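Local coordinates for O-phospho-L-seryl-tRNA:Cys-tRNA synthase (Methanocaldococcus jannaschii DSM 2661, PDB 5X6B), which probably converts O-phosphoserine carried on tRNA(Cys) into cysteine with the help of pyridoxal phosphate, at residues H131-E136 with E270-K275; T277-S280 with K286-E289. One frame throughout, in Å; residues are numbered along the deposited sequence.

Contact 1: H131-E136 with E270-K275; sequences HAICKE and EEFSDK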
loop_
_atom_site.group_PDB
_atom_site.type_symbol
_atom_site.label_atom_id
_atom_site.label_comp_id
_atom_site.label_asym_id
_atom_site.label_seq_id
_atom_site.Cartn_x
_atom_site.Cartn_y
_atom_site.Cartn_z
ATOM N N HIS B 131 -12.003 20.122 -11.966
ATOM C CA HIS B 131 -11.719 19.970 -13.385
ATOM C C HIS B 131 -12.938 19.475 -14.155
ATOM O O HIS B 131 -13.090 19.766 -15.341
ATOM C CB HIS B 131 -10.543 19.011 -13.579
ATOM C CG HIS B 131 -10.061 18.916 -14.992
ATOM N ND1 HIS B 131 -10.543 17.976 -15.877
ATOM C CD2 HIS B 131 -9.140 19.637 -15.668
ATOM C CE1 HIS B 131 -9.941 18.128 -17.044
ATOM N NE2 HIS B 131 -9.085 19.130 -16.944
ATOM N N ALA B 132 -13.810 18.739 -13.473
ATOM C CA ALA B 132 -14.938 18.087 -14.132
ATOM C C ALA B 132 -16.288 18.730 -13.817
ATOM O O ALA B 132 -17.294 18.406 -14.448
ATOM C CB ALA B 132 -14.971 16.617 -13.758
ATOM N N ILE B 133 -16.318 19.627 -12.837
ATOM C CA ILE B 133 -17.569 20.270 -12.441
ATOM C C ILE B 133 -17.542 21.748 -12.800
ATOM O O ILE B 133 -18.441 22.251 -13.466
ATOM C CB ILE B 133 -17.840 20.111 -10.930
ATOM C CG1 ILE B 133 -17.750 18.636 -10.530
ATOM C CG2 ILE B 133 -19.194 20.696 -10.557
ATOM C CD1 ILE B 133 -18.679 17.731 -11.313
ATOM N N CYS B 134 -16.496 22.434 -12.359
ATOM C CA CYS B 134 -16.302 23.829 -12.705
ATOM C C CYS B 134 -15.861 23.980 -14.154
ATOM O O CYS B 134 -15.224 23.090 -14.716
ATOM C CB CYS B 134 -15.269 24.471 -11.781
ATOM S SG CYS B 134 -15.603 24.205 -10.034
ATOM N N LYS B 135 -16.218 25.110 -14.756
ATOM C CA LYS B 135 -15.690 25.481 -16.059
ATOM C C LYS B 135 -14.605 26.530 -15.837
ATOM O O LYS B 135 -14.662 27.274 -14.860
ATOM C CB LYS B 135 -16.800 26.000 -16.976
ATOM C CG LYS B 135 -17.180 25.032 -18.096
ATOM C CD LYS B 135 -15.941 24.385 -18.720
ATOM C CE LYS B 135 -16.299 23.502 -19.911
ATOM N NZ LYS B 135 -16.936 22.219 -19.496
ATOM N N GLU B 136 -13.615 26.576 -16.727
ATOM C CA GLU B 136 -12.428 27.407 -16.506
ATOM C C GLU B 136 -12.774 28.876 -16.282
ATOM O O GLU B 136 -13.636 29.436 -16.957
ATOM C CB GLU B 136 -11.447 27.279 -17.681
ATOM C CG GLU B 136 -12.069 26.865 -19.012
ATOM C CD GLU B 136 -11.017 26.463 -20.042
ATOM O OE1 GLU B 136 -9.820 26.729 -19.804
ATOM O OE2 GLU B 136 -11.383 25.883 -21.086
ATOM N N GLU B 270 -25.069 11.034 -6.592
ATOM C CA GLU B 270 -25.465 10.538 -7.910
ATOM C C GLU B 270 -25.659 11.675 -8.913
ATOM O O GLU B 270 -25.437 11.502 -10.113
ATOM C CB GLU B 270 -26.751 9.712 -7.799
ATOM C CG GLU B 270 -27.296 9.188 -9.128
ATOM C CD GLU B 270 -26.411 8.125 -9.766
ATOM O OE1 GLU B 270 -25.472 7.643 -9.097
ATOM O OE2 GLU B 270 -26.658 7.767 -10.937
ATOM N N GLU B 271 -26.060 12.838 -8.408
ATOM C CA GLU B 271 -26.301 14.014 -9.236
ATOM C C GLU B 271 -25.074 14.394 -10.061
ATOM O O GLU B 271 -25.198 14.799 -11.216
ATOM C CB GLU B 271 -26.734 15.193 -8.358
ATOM C CG GLU B 271 -27.033 16.475 -9.116
ATOM C CD GLU B 271 -27.433 17.616 -8.197
ATOM O OE1 GLU B 271 -27.523 17.389 -6.973
ATOM O OE2 GLU B 271 -27.656 18.739 -8.696
ATOM N N PHE B 272 -23.892 14.250 -9.474
ATOM C CA PHE B 272 -22.658 14.627 -10.154
ATOM C C PHE B 272 -21.868 13.421 -10.661
ATOM O O PHE B 272 -20.709 13.555 -11.051
ATOM C CB PHE B 272 -21.769 15.453 -9.226
ATOM C CG PHE B 272 -22.371 16.758 -8.807
ATOM C CD1 PHE B 272 -22.133 17.910 -9.537
ATOM C CD2 PHE B 272 -23.165 16.839 -7.676
ATOM C CE1 PHE B 272 -22.681 19.122 -9.146
ATOM C CE2 PHE B 272 -23.716 18.041 -7.280
ATOM C CZ PHE B 272 -23.475 19.187 -8.016
ATOM N N SER B 273 -22.495 12.250 -10.654
ATOM C CA SER B 273 -21.822 11.021 -11.068
ATOM C C SER B 273 -21.365 11.075 -12.528
ATOM O O SER B 273 -20.238 10.693 -12.847
ATOM C CB SER B 273 -22.745 9.818 -10.853
ATOM O OG SER B 273 -22.122 8.615 -11.264
ATOM N N ASP B 274 -22.240 11.571 -13.399
ATOM C CA ASP B 274 -21.995 11.581 -14.842
ATOM C C ASP B 274 -20.751 12.367 -15.250
ATOM O O ASP B 274 -20.113 12.051 -16.254
ATOM C CB ASP B 274 -23.210 12.148 -15.578
ATOM C CG ASP B 274 -24.417 11.232 -15.507
ATOM O OD1 ASP B 274 -24.244 10.035 -15.190
ATOM O OD2 ASP B 274 -25.540 11.711 -15.780
ATOM N N LYS B 275 -20.411 13.393 -14.482
ATOM C CA LYS B 275 -19.260 14.221 -14.818
ATOM C C LYS B 275 -17.981 13.690 -14.182
ATOM O O LYS B 275 -16.910 13.745 -14.785
ATOM C CB LYS B 275 -19.508 15.669 -14.392
ATOM C CG LYS B 275 -20.971 16.067 -14.445
ATOM C CD LYS B 275 -21.137 17.521 -14.859
ATOM C CE LYS B 275 -22.605 17.867 -15.060
ATOM N NZ LYS B 275 -22.939 19.208 -14.510
#
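The carbonyl oxygen of Ala132 lies over the aliphatic part of Lys275. Ala132 O is 3.5 Å from Lys275 CB and 4.0 Å from Lys275 CD. Two helix ends meet here: helix 122-132 runs out at Ala132, and helix 273-276 starts just after Phe272, its N-cap residue. Packing also runs the other way between the segments: Ala132 CB is 3.6 Å from Lys275 O.

Ile133 makes the apolar part of the contact. Its CG1 stands anti to its own carbonyl carbon (chi1 -52°), and this branch carries CD1 across to the other segment. There CD1 lies 3.8 Å from Lys275 CB and 3.9 Å from Phe272 CD1. The second branch also reaches the ring, with Ile133 CG2 4.1 Å from Phe272 CE1. The isoleucine crosses both Phe272 and Lys275 at about a right angle. Beyond this contact the Phe272 ring also meets the ring of Phe248 and touches Pro225.

No hydrogen bond or salt bridge joins the two segments. The contact lies at the surface of the chain and rests on van der Waals packing of methyl, methylene and ring carbons, with two backbone oxygens set against aliphatic carbon, so it is held by shape rather than by directed bonds.

Contact 2: T277-S280 with K286-E289; sequences TKTS and KEIE. With nucleotides of chain E.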
loop_
_atom_site.group_PDB
_atom_site.type_symbol
_atom_site.label_atom_id
_atom_site.label_comp_id
_atom_site.label_asym_id
_atom_site.label_seq_id
_atom_site.Cartn_x
_atom_site.Cartn_y
_atom_site.Cartn_z
ATOM N N THR B 277 -17.519 10.428 -13.190
ATOM C CA THR B 277 -17.273 9.123 -13.788
ATOM C C THR B 277 -17.418 9.145 -15.310
ATOM O O THR B 277 -17.691 8.113 -15.928
ATOM C CB THR B 277 -18.230 8.055 -13.211
ATOM O OG1 THR B 277 -19.581 8.366 -13.576
ATOM C CG2 THR B 277 -18.111 7.990 -11.687
ATOM N N LYS B 278 -17.238 10.319 -15.910
ATOM C CA LYS B 278 -17.329 10.440 -17.361
ATOM C C LYS B 278 -16.252 9.588 -18.019
ATOM O O LYS B 278 -15.085 9.619 -17.622
ATOM C CB LYS B 278 -17.201 11.895 -17.811
ATOM C CG LYS B 278 -16.856 12.040 -19.285
ATOM C CD LYS B 278 -17.038 13.465 -19.769
ATOM C CE LYS B 278 -16.695 13.586 -21.244
ATOM N NZ LYS B 278 -16.488 15.005 -21.646
ATOM N N THR B 279 -16.653 8.824 -19.025
ATOM C CA THR B 279 -15.764 7.852 -19.638
ATOM C C THR B 279 -15.066 8.401 -20.881
ATOM O O THR B 279 -15.531 9.362 -21.497
ATOM C CB THR B 279 -16.537 6.577 -20.001
ATOM O OG1 THR B 279 -17.600 6.901 -20.906
ATOM C CG2 THR B 279 -17.136 5.966 -18.751
ATOM N N SER B 280 -13.932 7.798 -21.228
ATOM C CA SER B 280 -13.260 8.103 -22.484
ATOM C C SER B 280 -14.143 7.651 -23.639
ATOM O O SER B 280 -14.886 6.675 -23.518
ATOM C CB SER B 280 -11.890 7.425 -22.554
ATOM O OG SER B 280 -11.294 7.613 -23.826
ATOM N N LYS B 286 -13.174 3.117 -19.440
ATOM C CA LYS B 286 -12.184 3.882 -18.686
ATOM C C LYS B 286 -12.652 5.301 -18.361
ATOM O O LYS B 286 -13.022 6.063 -19.252
ATOM C CB LYS B 286 -10.867 3.924 -19.461
ATOM C CG LYS B 286 -10.291 2.542 -19.749
ATOM C CD LYS B 286 -10.047 1.775 -18.456
ATOM C CE LYS B 286 -9.644 0.335 -18.721
ATOM N NZ LYS B 286 -8.485 0.247 -19.646
ATOM N N GLU B 287 -12.632 5.648 -17.077
ATOM C CA GLU B 287 -13.067 6.968 -16.630
ATOM C C GLU B 287 -11.932 7.980 -16.746
ATOM O O GLU B 287 -10.823 7.743 -16.272
ATOM C CB GLU B 287 -13.590 6.906 -15.195
ATOM C CG GLU B 287 -14.807 6.004 -15.027
ATOM C CD GLU B 287 -15.257 5.873 -13.582
ATOM O OE1 GLU B 287 -14.593 6.446 -12.690
ATOM O OE2 GLU B 287 -16.275 5.193 -13.338
ATOM N N ILE B 288 -12.232 9.113 -17.374
ATOM C CA ILE B 288 -11.229 10.095 -17.771
ATOM C C ILE B 288 -10.489 10.736 -16.604
ATOM O O ILE B 288 -9.272 10.916 -16.662
ATOM C CB ILE B 288 -11.873 11.221 -18.612
ATOM C CG1 ILE B 288 -12.534 10.644 -19.862
ATOM C CG2 ILE B 288 -10.844 12.265 -19.007
ATOM C CD1 ILE B 288 -13.272 11.670 -20.671
ATOM N N GLU B 289 -11.218 11.095 -15.553
ATOM C CA GLU B 289 -10.601 11.774 -14.416
ATOM C C GLU B 289 -9.711 10.822 -13.609
ATOM O O GLU B 289 -8.822 11.260 -12.881
ATOM C CB GLU B 289 -11.671 12.401 -13.519
ATOM C CG GLU B 289 -12.501 13.503 -14.189
ATOM C CD GLU B 289 -11.690 14.744 -14.534
ATOM O OE1 GLU B 289 -10.618 14.950 -13.928
ATOM O OE2 GLU B 289 -12.133 15.524 -15.407
ATOM P P A E 75 -10.852 -4.776 -25.223
ATOM O OP1 A E 75 -12.328 -4.631 -25.209
ATOM O OP2 A E 75 -10.076 -4.219 -26.359
ATOM O "O5'" A E 75 -10.281 -4.136 -23.877
ATOM C "C5'" A E 75 -9.564 -4.918 -22.923
ATOM C "C4'" A E 75 -8.428 -4.144 -22.285
ATOM O "O4'" A E 75 -7.478 -3.748 -23.313
ATOM C "C3'" A E 75 -8.821 -2.861 -21.551
ATOM O "O3'" A E 75 -7.961 -2.677 -20.424
ATOM C "C2'" A E 75 -8.538 -1.781 -22.591
ATOM O "O2'" A E 75 -8.299 -0.493 -22.060
ATOM C "C1'" A E 75 -7.301 -2.343 -23.287
ATOM N N9 A E 75 -7.125 -1.871 -24.665
ATOM C C8 A E 75 -7.996 -2.000 -25.719
ATOM N N7 A E 75 -7.558 -1.474 -26.838
ATOM C C5 A E 75 -6.311 -0.963 -26.501
ATOM C C6 A E 75 -5.331 -0.277 -27.247
ATOM N N6 A E 75 -5.453 0.028 -28.544
ATOM N N1 A E 75 -4.201 0.093 -26.605
ATOM C C2 A E 75 -4.069 -0.209 -25.305
ATOM N N3 A E 75 -4.918 -0.845 -24.501
ATOM C C4 A E 75 -6.031 -1.202 -25.166
#
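Thr279 and Glu287 face each other as a non-hydrogen-bonded pair in a single antiparallel beta bridge, set in the loop between helices 273-276 and 298-305. Their CA atoms are 4.1 Å apart. One backbone bond flanks the pair at each end. Ile288 N donates to Lys278 O at 2.9 Å, and Ser280 N donates to Lys286 O at 2.8 Å. Both bonds are nearly straight, with angles at the hydrogen of 169° and 168°.

The side chain of Ile288 runs from this bridge over the backbone of 277-280. Its CB lies beside Lys278 O. CG1, anti to the carbonyl carbon of Ile288, sits 3.5 Å from Ser280 N. CD1 at the tip meets Thr279 O, and it also packs against Lys278, 3.9 Å from CG, with CE close by. The extended lysine chain thus lends its methylenes to the isoleucine. Glu155 of the second subunit also packs on Ile288, and Ser280 OG is hydrogen-bonded to Glu155 OE1 of the same subunit.

Glu287 lies side by side with Thr277, its OE2 3.5 Å from Thr277 CB. That oxygen has its charged partner in Arg117, while Thr277 OG1 is hydrogen-bonded to Ser273 O.

Lys286 leads away from the bridge to the nucleic acid, and Tyr148 of the second subunit makes a cation-pi contact with Lys286. Lys286 NZ donates to the ribose oxygens O2' and O3' of A75 of chain E: to O3' at 3.1 Å, and to O2' at a modelled 2.5 Å, a doubtfully short length.

How the contacts relate
Contacts 1 and 2 follow each other along the chain, and their centres are 11 Å apart. They touch through Glu289 of contact 2. Its OE2 is 3.0 Å from His131 ND1, a probable hydrogen bond, and 3.5 Å from Ala132 CB. Helix 273-276 joins them as well, since it leads from contact 1 straight into Thr277. Arg156 of the second subunit spans both: it packs on His131 and forms a salt bridge with Glu289 OE1. Their relation to the bound nucleic acid differs. Contact 2 binds A75 of chain E directly, whereas the nearest atom of contact 1 is about 18 Å from the nucleic acid.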